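Local coordinates for protein N-acyl-D-glutamate deacylase (Bordetella bronchiseptica, PDB 3GIP) that hydrolyses N-acyl-D-glutamate to D-glutamate and a carboxylate, as a zinc-containing deacylase of the amidohydrolase superfamily, at residues 9-14 / 51-56; 56-61 / 426-431; 204-209 / 238-243. All coordinates share one frame; numbering follows the deposited sequence.

Overall arrangement
Contacts 1 and 2 belong to one region, the small beta domain beside the barrel, and share Lys-56. Their centres lie about 10 Å apart, and Ile-11 and Ala-53 of contact 1 pack on Val-58, Val-428 and Val-430 of contact 2. Contact 1 is a parallel strand pair, partly buried, running out into a turn with water at its end; contact 2 is an antiparallel pair, almost wholly buried. Contact 3 stands apart on the barrel, its centre about 44 Å from that of contact 1 and about 34 Å from that of contact 2. There helix meets helix end through small side chains, and no hydrogen bond joins the two segments.

Contact 1 (9-14 / 51-56); sequences FKITGG and WDASGK
Two neighbouring parallel strands of the small beta domain meet here, 9-12 beside 50-52, an outermost strand of the sheet, with Ile-11 paired to Trp-51 and Thr-12 to Asp-52. Trp-51 N donates to Lys-10 O, and Thr-12 N returns the link to Trp-51 O, both nearly straight. Past the strand end Thr-12 O takes Ala-53 N at 2.6 Å. On the Ile-11 face the aromatic pair is T-shaped: the CE2-CZ edge of Phe-9 stands on the face of the Trp-51 indole, planes at 72°, with Phe-9 CZ 3.5 Å from Trp-51 CE2. Ile-11 runs alongside the indole, its CD1 4.0 Å from Trp-51 CE3. With CG2 anti to the backbone N, Ile-11 brings that methyl to 3.6 Å from Ala-53 CB; Val-428 and Val-430 pack on the same isoleucine. The chain then reverses in a type II turn from Ala-53 to Lys-56. Asp-52 OD1 receives two donors, forming an Asx turn with Ser-54 N, met from above the carboxylate plane, while Ser-54 OG donates to its syn lone pair at 2.6 Å. A water closes the outer end, donating to Gly-13 O and accepting from Gly-55 N at 2.8 Å.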
loop_
_atom_site.group_PDB
_atom_site.type_symbol
_atom_site.label_atom_id
_atom_site.label_comp_id
_atom_site.label_asym_id
_atom_site.label_seq_id
_atom_site.Cartn_x
_atom_site.Cartn_y
_atom_site.Cartn_z
ATOM N N PHE A 9 -2.283 5.983 28.676
ATOM C CA PHE A 9 -3.289 6.636 27.852
ATOM C C PHE A 9 -4.635 5.942 28.031
ATOM O O PHE A 9 -4.699 4.750 28.324
ATOM C CB PHE A 9 -2.880 6.545 26.377
ATOM C CG PHE A 9 -3.012 7.837 25.613
ATOM C CD1 PHE A 9 -1.882 8.465 25.099
ATOM C CD2 PHE A 9 -4.260 8.413 25.385
ATOM C CE1 PHE A 9 -1.988 9.647 24.366
ATOM C CE2 PHE A 9 -4.378 9.598 24.650
ATOM C CZ PHE A 9 -3.237 10.215 24.141
ATOM N N LYS A 10 -5.711 6.700 27.882
ATOM C CA LYS A 10 -7.043 6.125 27.962
ATOM C C LYS A 10 -7.937 6.929 27.032
ATOM O O LYS A 10 -7.826 8.152 26.951
ATOM C CB LYS A 10 -7.588 6.131 29.398
ATOM C CG LYS A 10 -8.032 7.471 29.957
ATOM C CD LYS A 10 -8.692 7.255 31.314
ATOM C CE LYS A 10 -9.219 8.546 31.920
ATOM N NZ LYS A 10 -9.906 8.295 33.223
ATOM N N ILE A 11 -8.788 6.224 26.298
ATOM C CA ILE A 11 -9.713 6.842 25.358
ATOM C C ILE A 11 -11.099 6.442 25.835
ATOM O O ILE A 11 -11.484 5.274 25.750
ATOM C CB ILE A 11 -9.466 6.321 23.935
ATOM C CG1 ILE A 11 -8.008 6.578 23.546
ATOM C CG2 ILE A 11 -10.418 7.001 22.960
ATOM C CD1 ILE A 11 -7.602 5.956 22.228
ATOM N N THR A 12 -11.851 7.418 26.329
ATOM C CA THR A 12 -13.164 7.142 26.889
ATOM C C THR A 12 -14.392 7.715 26.187
ATOM O O THR A 12 -14.296 8.624 25.362
ATOM C CB THR A 12 -13.208 7.617 28.350
ATOM O OG1 THR A 12 -14.510 7.376 28.894
ATOM C CG2 THR A 12 -12.894 9.106 28.425
ATOM N N GLY A 13 -15.548 7.157 26.540
ATOM C CA GLY A 13 -16.820 7.612 26.006
ATOM C C GLY A 13 -17.187 7.251 24.579
ATOM O O GLY A 13 -18.293 7.559 24.133
ATOM N N GLY A 14 -16.283 6.591 23.865
ATOM C CA GLY A 14 -16.575 6.242 22.486
ATOM C C GLY A 14 -17.105 4.840 22.261
ATOM O O GLY A 14 -17.366 4.093 23.208
ATOM N N TRP A 51 -8.191 10.921 26.153
ATOM C CA TRP A 51 -8.964 11.493 25.056
ATOM C C TRP A 51 -10.444 11.202 25.261
ATOM O O TRP A 51 -10.817 10.112 25.703
ATOM C CB TRP A 51 -8.541 10.899 23.708
ATOM C CG TRP A 51 -7.258 11.421 23.146
ATOM C CD1 TRP A 51 -6.591 12.554 23.517
ATOM C CD2 TRP A 51 -6.515 10.857 22.057
ATOM N NE1 TRP A 51 -5.479 12.731 22.723
ATOM C CE2 TRP A 51 -5.411 11.703 21.821
ATOM C CE3 TRP A 51 -6.680 9.717 21.258
ATOM C CZ2 TRP A 51 -4.472 11.447 20.814
ATOM C CZ3 TRP A 51 -5.746 9.461 20.259
ATOM C CH2 TRP A 51 -4.657 10.326 20.047
ATOM N N ASP A 52 -11.281 12.179 24.938
ATOM C CA ASP A 52 -12.726 12.025 25.052
ATOM C C ASP A 52 -13.241 11.639 23.672
ATOM O O ASP A 52 -13.308 12.476 22.771
ATOM C CB ASP A 52 -13.369 13.337 25.512
ATOM C CG ASP A 52 -14.886 13.266 25.544
ATOM O OD1 ASP A 52 -15.440 12.155 25.400
ATOM O OD2 ASP A 52 -15.527 14.325 25.722
ATOM N N ALA A 53 -13.588 10.366 23.508
ATOM C CA ALA A 53 -14.077 9.863 22.230
ATOM C C ALA A 53 -15.596 9.852 22.132
ATOM O O ALA A 53 -16.158 9.119 21.319
ATOM C CB ALA A 53 -13.531 8.460 21.983
ATOM N N SER A 54 -16.263 10.650 22.961
ATOM C CA SER A 54 -17.719 10.713 22.918
ATOM C C SER A 54 -18.157 11.015 21.488
ATOM O O SER A 54 -17.614 11.917 20.847
ATOM C CB SER A 54 -18.239 11.809 23.856
ATOM O OG SER A 54 -17.991 11.483 25.214
ATOM N N GLY A 55 -19.126 10.254 20.992
ATOM C CA GLY A 55 -19.619 10.462 19.641
ATOM C C GLY A 55 -18.652 10.042 18.548
ATOM O O GLY A 55 -18.810 10.433 17.389
ATOM N N LYS A 56 -17.649 9.241 18.903
ATOM C CA LYS A 56 -16.664 8.790 17.928
ATOM C C LYS A 56 -16.476 7.278 17.968
ATOM O O LYS A 56 -16.943 6.599 18.887
ATOM C CB LYS A 56 -15.305 9.443 18.195
ATOM C CG LYS A 56 -15.355 10.934 18.466
ATOM C CD LYS A 56 -15.875 11.709 17.273
ATOM C CE LYS A 56 -15.910 13.199 17.581
ATOM N NZ LYS A 56 -14.572 13.700 17.999
HETATM O O HOH W 1 -20.133 7.982 22.237
#

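Contact 2 (56-61 / 426-431); sequences KIVAPG and ADVVVF
Ile-57 and Phe-431 pair through both backbone groups: Ile-57 N donates to Phe-431 O at 2.8 Å, almost perfectly straight, and Phe-431 N donates back to Ile-57 O. Two residues on, Ala-59 N donates to Val-429 O and Val-429 N to Ala-59 O, the second donor tilted 28° from the carbonyl plane. Gly-61 N finishes the ladder on Asp-427 O at 3.0 Å, approaching from above that carbonyl's plane. Pro-60, in a non-hydrogen-bonded pair with Val-428, turns its CA to Asp-427 O in a CA-H...O contact. This antiparallel ladder ties strand 428-431 of the small beta domain to strand 57-64, which runs on into the TIM-barrel part of the chain. The Asp-427 carboxylate is held by a salt bridge to Arg-417 and by Asn-458 N. On the Ile-57 face, Ile-57 CB lies over the Phe-431 ring in a CH-pi contact, 3.9 Å from its centroid, and Ile-57 CG2 reaches Phe-431 CZ at 3.7 Å; Ala-59 CB meets the ring edge. Across the sheet Val-58 CG1, anti to the backbone N (chi1 -180°), touches Val-428 CG1 at 3.7 Å.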
loop_
_atom_site.group_PDB
_atom_site.type_symbol
_atom_site.label_atom_id
_atom_site.label_comp_id
_atom_site.label_asym_id
_atom_site.label_seq_id
_atom_site.Cartn_x
_atom_site.Cartn_y
_atom_site.Cartn_z
ATOM N N LYS A 56 -17.649 9.241 18.903
ATOM C CA LYS A 56 -16.664 8.790 17.928
ATOM C C LYS A 56 -16.476 7.278 17.968
ATOM O O LYS A 56 -16.943 6.599 18.887
ATOM C CB LYS A 56 -15.305 9.443 18.195
ATOM C CG LYS A 56 -15.355 10.934 18.466
ATOM C CD LYS A 56 -15.875 11.709 17.273
ATOM C CE LYS A 56 -15.910 13.199 17.581
ATOM N NZ LYS A 56 -14.572 13.700 17.999
ATOM N N ILE A 57 -15.783 6.766 16.956
ATOM C CA ILE A 57 -15.470 5.349 16.860
ATOM C C ILE A 57 -14.001 5.215 17.238
ATOM O O ILE A 57 -13.177 6.047 16.854
ATOM C CB ILE A 57 -15.640 4.814 15.417
ATOM C CG1 ILE A 57 -17.118 4.806 15.025
ATOM C CG2 ILE A 57 -15.046 3.411 15.309
ATOM C CD1 ILE A 57 -17.972 3.849 15.835
ATOM N N VAL A 58 -13.689 4.186 18.015
ATOM C CA VAL A 58 -12.319 3.909 18.420
ATOM C C VAL A 58 -12.011 2.579 17.744
ATOM O O VAL A 58 -12.634 1.557 18.038
ATOM C CB VAL A 58 -12.207 3.787 19.950
ATOM C CG1 VAL A 58 -10.767 3.505 20.349
ATOM C CG2 VAL A 58 -12.700 5.069 20.599
ATOM N N ALA A 59 -11.057 2.599 16.821
ATOM C CA ALA A 59 -10.726 1.405 16.059
ATOM C C ALA A 59 -9.233 1.146 15.971
ATOM O O ALA A 59 -8.423 1.975 16.389
ATOM C CB ALA A 59 -11.303 1.550 14.651
ATOM N N PRO A 60 -8.844 -0.027 15.439
ATOM C CA PRO A 60 -7.410 -0.305 15.324
ATOM C C PRO A 60 -6.883 0.647 14.246
ATOM O O PRO A 60 -7.617 0.991 13.318
ATOM C CB PRO A 60 -7.360 -1.757 14.840
ATOM C CG PRO A 60 -8.718 -2.323 15.172
ATOM C CD PRO A 60 -9.642 -1.157 14.930
ATOM N N GLY A 61 -5.631 1.075 14.362
ATOM C CA GLY A 61 -5.076 1.958 13.350
ATOM C C GLY A 61 -5.144 1.265 12.000
ATOM O O GLY A 61 -5.027 0.038 11.923
ATOM N N ALA A 426 -0.843 -0.913 20.834
ATOM C CA ALA A 426 -1.806 0.176 20.834
ATOM C C ALA A 426 -1.789 1.094 19.614
ATOM O O ALA A 426 -1.543 2.300 19.739
ATOM C CB ALA A 426 -1.655 1.002 22.111
ATOM N N ASP A 427 -2.030 0.518 18.436
ATOM C CA ASP A 427 -2.127 1.301 17.201
ATOM C C ASP A 427 -3.625 1.594 17.189
ATOM O O ASP A 427 -4.438 0.678 17.039
ATOM C CB ASP A 427 -1.754 0.470 15.965
ATOM C CG ASP A 427 -0.275 0.129 15.901
ATOM O OD1 ASP A 427 0.543 0.869 16.489
ATOM O OD2 ASP A 427 0.072 -0.871 15.240
ATOM N N VAL A 428 -3.992 2.859 17.354
ATOM C CA VAL A 428 -5.401 3.222 17.440
ATOM C C VAL A 428 -5.771 4.478 16.670
ATOM O O VAL A 428 -4.987 5.419 16.584
ATOM C CB VAL A 428 -5.800 3.467 18.922
ATOM C CG1 VAL A 428 -7.299 3.676 19.043
ATOM C CG2 VAL A 428 -5.341 2.309 19.790
ATOM N N VAL A 429 -6.975 4.490 16.112
ATOM C CA VAL A 429 -7.463 5.668 15.413
ATOM C C VAL A 429 -8.850 5.971 15.954
ATOM O O VAL A 429 -9.672 5.070 16.131
ATOM C CB VAL A 429 -7.542 5.475 13.875
ATOM C CG1 VAL A 429 -8.478 4.333 13.521
ATOM C CG2 VAL A 429 -8.015 6.772 13.224
ATOM N N VAL A 430 -9.092 7.244 16.248
ATOM C CA VAL A 430 -10.379 7.694 16.754
ATOM C C VAL A 430 -10.957 8.597 15.674
ATOM O O VAL A 430 -10.304 9.551 15.248
ATOM C CB VAL A 430 -10.216 8.506 18.058
ATOM C CG1 VAL A 430 -11.577 8.983 18.552
ATOM C CG2 VAL A 430 -9.532 7.652 19.114
ATOM N N PHE A 431 -12.169 8.300 15.221
ATOM C CA PHE A 431 -12.771 9.113 14.173
ATOM C C PHE A 431 -14.278 9.255 14.305
ATOM O O PHE A 431 -14.938 8.433 14.934
ATOM C CB PHE A 431 -12.415 8.530 12.797
ATOM C CG PHE A 431 -13.024 7.175 12.517
ATOM C CD1 PHE A 431 -14.274 7.071 11.911
ATOM C CD2 PHE A 431 -12.342 6.005 12.848
ATOM C CE1 PHE A 431 -14.836 5.821 11.634
ATOM C CE2 PHE A 431 -12.896 4.747 12.576
ATOM C CZ PHE A 431 -14.145 4.655 11.968
#

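Contact 3 (204-209 / 238-243); sequences LARVAA and RGTGCA
Cys-242 fills the tight side of this contact, pressing against one flank of helix 198-210. Its SG, anti to the backbone N (chi1 -169°), lies 3.7 Å from Ala-208 CB and 3.6 Å from Ala-205 O, while its CB packs on Ala-209 CB at 3.8 Å. Three alanines on this flank let the backbone approach closely, so that the CA atoms of Ala-209 and Cys-242 are 4.3 Å apart; His-215 of strand 214-218 touches the cysteine. Thr-240 sits beside it with OG1 3.6 Å from Ala-205 CB. That hydroxyl is occupied twice: it donates to Ile-236 O one helical turn back and accepts from Cys-242 N at 3.2 Å in an ST turn. Toward solvent the packing thins. Arg-206 offers its CG alone, 3.9 Å from Thr-240 CG2, the two side chains crossing at about a right angle. Gly-241 is exposed, and a water donates to Ala-209 O and, weakly, to Gly-241 O. Helix 226-240 ends at Thr-240; Gly-241, with positive phi (80°), turns the chain toward strand 243-246. Two successive outer helices, each leading into the next parallel strand, are characteristic of the amidohydrolase beta/alpha (TIM) barrel.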
loop_
_atom_site.group_PDB
_atom_site.type_symbol
_atom_site.label_atom_id
_atom_site.label_comp_id
_atom_site.label_asym_id
_atom_site.label_seq_id
_atom_site.Cartn_x
_atom_site.Cartn_y
_atom_site.Cartn_z
ATOM N N LEU A 204 11.258 -17.971 -6.826
ATOM C CA LEU A 204 11.185 -17.023 -5.723
ATOM C C LEU A 204 9.999 -17.366 -4.826
ATOM O O LEU A 204 10.085 -17.273 -3.598
ATOM C CB LEU A 204 11.045 -15.598 -6.267
ATOM C CG LEU A 204 12.267 -15.115 -7.057
ATOM C CD1 LEU A 204 11.969 -13.784 -7.734
ATOM C CD2 LEU A 204 13.455 -14.980 -6.114
ATOM N N ALA A 205 8.897 -17.774 -5.445
ATOM C CA ALA A 205 7.693 -18.138 -4.706
ATOM C C ALA A 205 7.935 -19.334 -3.783
ATOM O O ALA A 205 7.379 -19.402 -2.686
ATOM C CB ALA A 205 6.553 -18.441 -5.680
ATOM N N ARG A 206 8.765 -20.277 -4.224
ATOM C CA ARG A 206 9.065 -21.447 -3.400
ATOM C C ARG A 206 9.819 -21.014 -2.148
ATOM O O ARG A 206 9.589 -21.538 -1.055
ATOM C CB ARG A 206 9.907 -22.467 -4.176
ATOM C CG ARG A 206 9.164 -23.204 -5.278
ATOM C CD ARG A 206 9.897 -24.489 -5.666
ATOM N NE ARG A 206 11.249 -24.236 -6.163
ATOM C CZ ARG A 206 11.530 -23.790 -7.383
ATOM N NH1 ARG A 206 10.553 -23.544 -8.244
ATOM N NH2 ARG A 206 12.791 -23.587 -7.743
ATOM N N VAL A 207 10.730 -20.060 -2.312
ATOM C CA VAL A 207 11.504 -19.548 -1.191
ATOM C C VAL A 207 10.576 -18.854 -0.197
ATOM O O VAL A 207 10.705 -19.028 1.015
ATOM C CB VAL A 207 12.581 -18.546 -1.671
ATOM C CG1 VAL A 207 13.297 -17.931 -0.478
ATOM C CG2 VAL A 207 13.576 -19.256 -2.581
ATOM N N ALA A 208 9.638 -18.064 -0.711
ATOM C CA ALA A 208 8.699 -17.355 0.152
ATOM C C ALA A 208 7.734 -18.331 0.826
ATOM O O ALA A 208 7.506 -18.264 2.035
ATOM C CB ALA A 208 7.920 -16.324 -0.665
ATOM N N ALA A 209 7.181 -19.243 0.037
ATOM C CA ALA A 209 6.229 -20.225 0.544
ATOM C C ALA A 209 6.806 -21.072 1.677
ATOM O O ALA A 209 6.124 -21.347 2.667
ATOM C CB ALA A 209 5.764 -21.122 -0.592
ATOM N N ARG A 238 -0.851 -21.585 -6.947
ATOM C CA ARG A 238 -1.374 -22.946 -6.893
ATOM C C ARG A 238 -0.257 -23.979 -6.983
ATOM O O ARG A 238 -0.314 -25.027 -6.337
ATOM C CB ARG A 238 -2.382 -23.171 -8.023
ATOM C CG ARG A 238 -3.632 -22.307 -7.910
ATOM C CD ARG A 238 -4.625 -22.579 -9.030
ATOM N NE ARG A 238 -4.005 -22.463 -10.345
ATOM C CZ ARG A 238 -4.453 -21.682 -11.324
ATOM N NH1 ARG A 238 -5.535 -20.932 -11.148
ATOM N NH2 ARG A 238 -3.814 -21.655 -12.484
ATOM N N GLY A 239 0.762 -23.676 -7.778
ATOM C CA GLY A 239 1.864 -24.605 -7.935
ATOM C C GLY A 239 2.837 -24.635 -6.772
ATOM O O GLY A 239 3.376 -25.691 -6.443
ATOM N N THR A 240 3.058 -23.486 -6.138
ATOM C CA THR A 240 4.000 -23.403 -5.023
ATOM C C THR A 240 3.356 -23.323 -3.646
ATOM O O THR A 240 4.014 -23.574 -2.634
ATOM C CB THR A 240 4.914 -22.172 -5.163
ATOM O OG1 THR A 240 4.124 -20.981 -5.044
ATOM C CG2 THR A 240 5.611 -22.176 -6.511
ATOM N N GLY A 241 2.077 -22.967 -3.603
ATOM C CA GLY A 241 1.388 -22.841 -2.331
ATOM C C GLY A 241 1.703 -21.516 -1.652
ATOM O O GLY A 241 1.343 -21.292 -0.496
ATOM N N CYS A 242 2.376 -20.629 -2.377
ATOM C CA CYS A 242 2.749 -19.331 -1.832
ATOM C C CYS A 242 1.558 -18.387 -1.690
ATOM O O CYS A 242 0.817 -18.163 -2.652
ATOM C CB CYS A 242 3.807 -18.676 -2.726
ATOM S SG CYS A 242 4.577 -17.206 -2.015
ATOM N N ALA A 243 1.375 -17.840 -0.490
ATOM C CA ALA A 243 0.291 -16.891 -0.243
ATOM C C ALA A 243 0.472 -15.771 -1.267
ATOM O O ALA A 243 1.590 -15.300 -1.492
ATOM C CB ALA A 243 0.378 -16.348 1.174
HETATM O O HOH W 2 3.084 -21.060 2.367
#